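Local structure of polymerase X (Deinococcus radiodurans, 2W9M) at residues Val188-Glu193 against Met531-Lys535; Glu305-Leu311 against Trp499-Leu503. The protein is a family X DNA polymerase that probably extends DNA from deoxyribonucleoside triphosphates and also carries a zinc-binding polymerase/histidinol phosphatase (PHP) domain. Residues are numbered along the deposited sequence.

Two neighbouring contacts can share residues; here Lys535 takes part in both. Interaction 1 joins the polymerase X part of the chain to the PHP part, and interaction 2, its centre 11 Å away, joins the loop between helix 287-293 and strand 329-333 to the PHP part. Lys535 gives a weak hydrogen bond from NZ to Gly191 O (3.4 Å), makes a cation-pi contact with Trp499, and sets its O 2.8 Å from His308 NE2, a probable hydrogen bond. A 2.7 Å salt bridge from Arg190 NE to Glu305 OE2 ties segments 188-193 and 305-311 together. Neither contact forms part of the zinc cluster: the side chains of Gln532 and the zinc ligand His456 are about 12 Å apart, and interaction 2 lies away from the zinc ligands.

Interaction 1: Val188-Glu193 against Met531-Lys535; sequences VRRGLE and MQARK
The end of helix 186-190 meets the helical last turn, 531-535, of helix 526-535, and a carbonyl just past the helix end finds side-chain donors. Val188 O lies 3.6 Å from Met531 CE, while the Val188 side chain points away to Leu167 of helix 163-176. Arg189 and Arg190 also turn away, to salt bridges with Glu287 and Glu305; Arg190 O meets Lys535 CD at 3.3 Å. At Gly191 phi turns positive (83/26) in a Schellman motif. Its CA lies 5.7 Å from that of Met531, the closest CA pair, and 3.5 Å from Met531 CE (m, t, p); a beta-carbon here would crowd that methyl. Gln532 (m, m) and Lys535 (m, t, p, t) bring their nitrogens to Gly191 O: a near-linear hydrogen bond from Gln532 NE2 (2.9 Å) and a weak one from Lys535 NZ (3.4 Å). Beyond Leu192, Glu193 OE1 stays 4.0 Å from Lys535 NZ, while its OE2 salt-bridges Arg500 NH2. This polymerase–PHP contact thus combines one good amide hydrogen bond, a weak ammonium bond and methyl packing, without a salt bridge between the segments.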
loop_
_atom_site.group_PDB
_atom_site.type_symbol
_atom_site.label_atom_id
_atom_site.label_comp_id
_atom_site.label_asym_id
_atom_site.label_seq_id
_atom_site.Cartn_x
_atom_site.Cartn_y
_atom_site.Cartn_z
ATOM N N VAL A 188 -9.120 -2.256 12.305
ATOM C CA VAL A 188 -9.305 -1.198 11.310
ATOM C C VAL A 188 -9.254 0.196 11.941
ATOM O O VAL A 188 -8.742 1.139 11.336
ATOM C CB VAL A 188 -10.607 -1.371 10.492
ATOM C CG1 VAL A 188 -10.746 -2.807 10.036
ATOM C CG2 VAL A 188 -11.816 -0.958 11.306
ATOM N N ARG A 189 -9.767 0.318 13.162
ATOM C CA ARG A 189 -9.796 1.607 13.852
ATOM C C ARG A 189 -8.406 2.157 14.184
ATOM O O ARG A 189 -8.207 3.373 14.212
ATOM C CB ARG A 189 -10.620 1.520 15.135
ATOM C CG ARG A 189 -10.535 2.785 15.967
ATOM C CD ARG A 189 -11.159 2.614 17.328
ATOM N NE ARG A 189 -11.090 3.856 18.088
ATOM C CZ ARG A 189 -11.306 3.942 19.396
ATOM N NH1 ARG A 189 -11.607 2.854 20.093
ATOM N NH2 ARG A 189 -11.221 5.116 20.006
ATOM N N ARG A 190 -7.447 1.274 14.448
ATOM C CA ARG A 190 -6.110 1.733 14.809
ATOM C C ARG A 190 -5.066 1.504 13.715
ATOM O O ARG A 190 -3.878 1.761 13.917
ATOM C CB ARG A 190 -5.667 1.145 16.149
ATOM C CG ARG A 190 -5.644 -0.363 16.209
ATOM C CD ARG A 190 -5.477 -0.833 17.647
ATOM N NE ARG A 190 -4.572 -1.971 17.727
ATOM C CZ ARG A 190 -4.930 -3.225 17.483
ATOM N NH1 ARG A 190 -6.181 -3.501 17.151
ATOM N NH2 ARG A 190 -4.036 -4.199 17.573
ATOM N N GLY A 191 -5.519 1.030 12.559
ATOM C CA GLY A 191 -4.700 1.027 11.358
ATOM C C GLY A 191 -3.730 -0.124 11.198
ATOM O O GLY A 191 -2.714 0.004 10.516
ATOM N N LEU A 192 -4.040 -1.254 11.817
ATOM C CA LEU A 192 -3.197 -2.428 11.679
ATOM C C LEU A 192 -2.988 -2.715 10.191
ATOM O O LEU A 192 -3.953 -2.856 9.443
ATOM C CB LEU A 192 -3.847 -3.624 12.377
ATOM C CG LEU A 192 -2.897 -4.511 13.176
ATOM C CD1 LEU A 192 -2.297 -3.707 14.308
ATOM C CD2 LEU A 192 -3.619 -5.741 13.703
ATOM N N GLU A 193 -1.730 -2.786 9.761
ATOM C CA GLU A 193 -1.414 -3.032 8.352
ATOM C C GLU A 193 -2.160 -4.254 7.810
ATOM O O GLU A 193 -2.515 -4.312 6.634
ATOM C CB GLU A 193 0.098 -3.185 8.145
ATOM C CG GLU A 193 0.773 -4.178 9.085
ATOM C CD GLU A 193 1.149 -3.566 10.428
ATOM O OE1 GLU A 193 1.229 -2.322 10.521
ATOM O OE2 GLU A 193 1.372 -4.333 11.389
ATOM N N MET A 531 -2.248 6.841 8.460
ATOM C CA MET A 531 -2.576 6.051 9.648
ATOM C C MET A 531 -1.324 5.416 10.244
ATOM O O MET A 531 -1.195 5.310 11.462
ATOM C CB MET A 531 -3.605 4.963 9.322
ATOM C CG MET A 531 -4.927 5.487 8.794
ATOM S SD MET A 531 -6.159 4.183 8.561
ATOM C CE MET A 531 -6.573 3.791 10.263
ATOM N N GLN A 532 -0.411 4.990 9.375
ATOM C CA GLN A 532 0.868 4.433 9.805
ATOM C C GLN A 532 1.770 5.524 10.390
ATOM O O GLN A 532 2.407 5.327 11.427
ATOM C CB GLN A 532 1.580 3.740 8.638
ATOM C CG GLN A 532 0.706 2.775 7.850
ATOM C CD GLN A 532 -0.023 1.775 8.735
ATOM O OE1 GLN A 532 0.595 0.964 9.428
ATOM N NE2 GLN A 532 -1.347 1.824 8.703
ATOM N N ALA A 533 1.823 6.672 9.721
ATOM C CA ALA A 533 2.647 7.787 10.180
ATOM C C ALA A 533 2.215 8.294 11.559
ATOM O O ALA A 533 3.049 8.668 12.381
ATOM C CB ALA A 533 2.624 8.921 9.164
ATOM N N ARG A 534 0.911 8.302 11.809
ATOM C CA ARG A 534 0.391 8.812 13.074
ATOM C C ARG A 534 0.729 7.903 14.260
ATOM O O ARG A 534 0.955 8.378 15.370
ATOM C CB ARG A 534 -1.113 9.058 12.979
ATOM C CG ARG A 534 -1.471 10.154 11.991
ATOM C CD ARG A 534 -2.953 10.181 11.710
ATOM N NE ARG A 534 -3.723 10.519 12.902
ATOM C CZ ARG A 534 -4.010 11.762 13.276
ATOM N NH1 ARG A 534 -3.584 12.787 12.548
ATOM N NH2 ARG A 534 -4.723 11.984 14.375
ATOM N N LYS A 535 0.776 6.600 14.020
ATOM C CA LYS A 535 1.195 5.668 15.059
ATOM C C LYS A 535 2.673 5.859 15.384
ATOM O O LYS A 535 3.110 5.586 16.497
ATOM C CB LYS A 535 0.909 4.228 14.633
ATOM C CG LYS A 535 -0.574 3.944 14.467
ATOM C CD LYS A 535 -0.828 2.812 13.492
ATOM C CE LYS A 535 -0.370 1.477 14.052
ATOM N NZ LYS A 535 -0.404 0.420 13.001
#

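Interaction 2: Glu305-Leu311 against Trp499-Leu503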
loop_
_atom_site.group_PDB
_atom_site.type_symbol
_atom_site.label_atom_id
_atom_site.label_comp_id
_atom_site.label_asym_id
_atom_site.label_seq_id
_atom_site.Cartn_x
_atom_site.Cartn_y
_atom_site.Cartn_z
ATOM N N GLU A 305 -0.971 0.286 20.766
ATOM C CA GLU A 305 -0.247 -0.929 20.410
ATOM C C GLU A 305 0.740 -1.272 21.518
ATOM O O GLU A 305 1.118 -0.404 22.303
ATOM C CB GLU A 305 0.521 -0.736 19.100
ATOM C CG GLU A 305 -0.290 -0.137 17.972
ATOM C CD GLU A 305 -1.359 -1.075 17.452
ATOM O OE1 GLU A 305 -1.185 -2.309 17.548
ATOM O OE2 GLU A 305 -2.379 -0.574 16.937
ATOM N N PRO A 306 1.173 -2.538 21.584
ATOM C CA PRO A 306 2.173 -2.921 22.587
ATOM C C PRO A 306 3.427 -2.043 22.538
ATOM O O PRO A 306 3.922 -1.630 23.584
ATOM C CB PRO A 306 2.514 -4.363 22.204
ATOM C CG PRO A 306 1.292 -4.863 21.502
ATOM C CD PRO A 306 0.720 -3.686 20.776
ATOM N N GLU A 307 3.925 -1.756 21.340
ATOM C CA GLU A 307 5.167 -0.997 21.176
ATOM C C GLU A 307 5.073 0.406 21.774
ATOM O O GLU A 307 6.087 1.089 21.939
ATOM C CB GLU A 307 5.561 -0.906 19.692
ATOM C CG GLU A 307 5.844 -2.249 19.012
ATOM C CD GLU A 307 4.582 -3.058 18.738
ATOM O OE1 GLU A 307 3.487 -2.458 18.681
ATOM O OE2 GLU A 307 4.685 -4.295 18.579
ATOM N N HIS A 308 3.854 0.829 22.093
ATOM C CA HIS A 308 3.609 2.163 22.639
ATOM C C HIS A 308 3.578 2.195 24.172
ATOM O O HIS A 308 3.645 3.267 24.773
ATOM C CB HIS A 308 2.277 2.715 22.123
ATOM C CG HIS A 308 2.275 3.059 20.667
ATOM N ND1 HIS A 308 1.617 2.298 19.722
ATOM C CD2 HIS A 308 2.829 4.094 19.996
ATOM C CE1 HIS A 308 1.775 2.847 18.532
ATOM N NE2 HIS A 308 2.505 3.939 18.670
ATOM N N ASP A 309 3.466 1.028 24.798
ATOM C CA ASP A 309 3.232 0.943 26.242
ATOM C C ASP A 309 4.104 1.867 27.095
ATOM O O ASP A 309 3.620 2.474 28.050
ATOM C CB ASP A 309 3.372 -0.501 26.729
ATOM C CG ASP A 309 2.114 -1.316 26.511
ATOM O OD1 ASP A 309 1.101 -0.741 26.052
ATOM O OD2 ASP A 309 2.137 -2.533 26.805
ATOM N N ASP A 310 5.383 1.977 26.755
ATOM C CA ASP A 310 6.308 2.770 27.561
ATOM C C ASP A 310 6.681 4.106 26.910
ATOM O O ASP A 310 7.361 4.931 27.521
ATOM C CB ASP A 310 7.573 1.962 27.865
ATOM C CG ASP A 310 7.270 0.627 28.528
ATOM O OD1 ASP A 310 6.206 0.506 29.180
ATOM O OD2 ASP A 310 8.096 -0.304 28.399
ATOM N N LEU A 311 6.224 4.319 25.678
ATOM C CA LEU A 311 6.609 5.496 24.898
ATOM C C LEU A 311 5.517 6.558 24.767
ATOM O O LEU A 311 5.816 7.746 24.672
ATOM C CB LEU A 311 7.020 5.075 23.485
ATOM C CG LEU A 311 8.197 4.114 23.342
ATOM C CD1 LEU A 311 8.241 3.545 21.934
ATOM C CD2 LEU A 311 9.505 4.812 23.695
ATOM N N TRP A 499 5.677 1.184 10.387
ATOM C CA TRP A 499 5.502 2.249 11.375
ATOM C C TRP A 499 6.332 1.989 12.627
ATOM O O TRP A 499 6.686 2.919 13.346
ATOM C CB TRP A 499 4.027 2.468 11.732
ATOM C CG TRP A 499 3.392 1.336 12.485
ATOM C CD1 TRP A 499 2.657 0.316 11.957
ATOM C CD2 TRP A 499 3.430 1.110 13.902
ATOM N NE1 TRP A 499 2.239 -0.534 12.953
ATOM C CE2 TRP A 499 2.699 -0.068 14.154
ATOM C CE3 TRP A 499 4.014 1.785 14.975
ATOM C CZ2 TRP A 499 2.536 -0.582 15.441
ATOM C CZ3 TRP A 499 3.848 1.275 16.249
ATOM C CH2 TRP A 499 3.116 0.102 16.470
ATOM N N ARG A 500 6.654 0.723 12.876
ATOM C CA ARG A 500 7.473 0.372 14.029
ATOM C C ARG A 500 8.884 0.908 13.883
ATOM O O ARG A 500 9.467 1.388 14.846
ATOM C CB ARG A 500 7.493 -1.142 14.241
ATOM C CG ARG A 500 6.194 -1.683 14.805
ATOM C CD ARG A 500 6.027 -3.163 14.526
ATOM N NE ARG A 500 4.648 -3.585 14.744
ATOM C CZ ARG A 500 3.690 -3.502 13.826
ATOM N NH1 ARG A 500 3.964 -3.015 12.622
ATOM N NH2 ARG A 500 2.459 -3.903 14.111
ATOM N N GLU A 501 9.433 0.830 12.676
ATOM C CA GLU A 501 10.772 1.351 12.420
ATOM C C GLU A 501 10.777 2.878 12.353
ATOM O O GLU A 501 11.743 3.518 12.764
ATOM C CB GLU A 501 11.350 0.755 11.139
ATOM C CG GLU A 501 11.513 -0.759 11.184
ATOM C CD GLU A 501 12.489 -1.219 12.258
ATOM O OE1 GLU A 501 13.188 -0.364 12.845
ATOM O OE2 GLU A 501 12.559 -2.440 12.511
ATOM N N ALA A 502 9.693 3.452 11.841
ATOM C CA ALA A 502 9.520 4.902 11.817
ATOM C C ALA A 502 9.441 5.471 13.233
ATOM O O ALA A 502 9.950 6.554 13.505
ATOM C CB ALA A 502 8.274 5.274 11.032
ATOM N N LEU A 503 8.789 4.735 14.127
ATOM C CA LEU A 503 8.684 5.133 15.528
ATOM C C LEU A 503 10.067 5.231 16.162
ATOM O O LEU A 503 10.348 6.160 16.913
ATOM C CB LEU A 503 7.815 4.138 16.310
ATOM C CG LEU A 503 7.608 4.420 17.800
ATOM C CD1 LEU A 503 6.962 5.778 18.013
ATOM C CD2 LEU A 503 6.771 3.324 18.438
#
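Here a helix start packs against a loop through one large aromatic, with aliphatic and charged neighbours: helix 499-505 of the PHP part meets the linker segment 305-311, whose residues 306-308 make a short 3-10 turn. Trp499, at the helix start, has the largest covered area of these residues, 66 Å². Its CH2 lies 3.7 Å from Glu305 CG and 3.4 Å from Glu307 OE1, and its CZ3 is 3.5 Å from His308 CE1. The planes of the imidazole and the six-membered indole ring are nearly parallel (2°) yet slid apart, with centroids 5.2 Å from each other, so they barely overlap. Lys535 adds a cation-pi contact to the indole, and its carbonyl oxygen is hydrogen-bonded to His308 NE2. Next, Arg500 presents NE to Glu307 OE2 at 3.9 Å, a long salt bridge; the guanidinium also forms salt bridges with Asp498 and Glu193. One turn after Trp499, Leu503 brings CD2 to within 3.8 Å of Leu311 CD1, 4.2 Å of Glu307 O and 4.3 Å of His308 CD2. The contact is mostly packing around Trp499 and Leu503, with one long salt bridge, while the stronger polar bonds of His308 and Arg500 run to neighbouring residues.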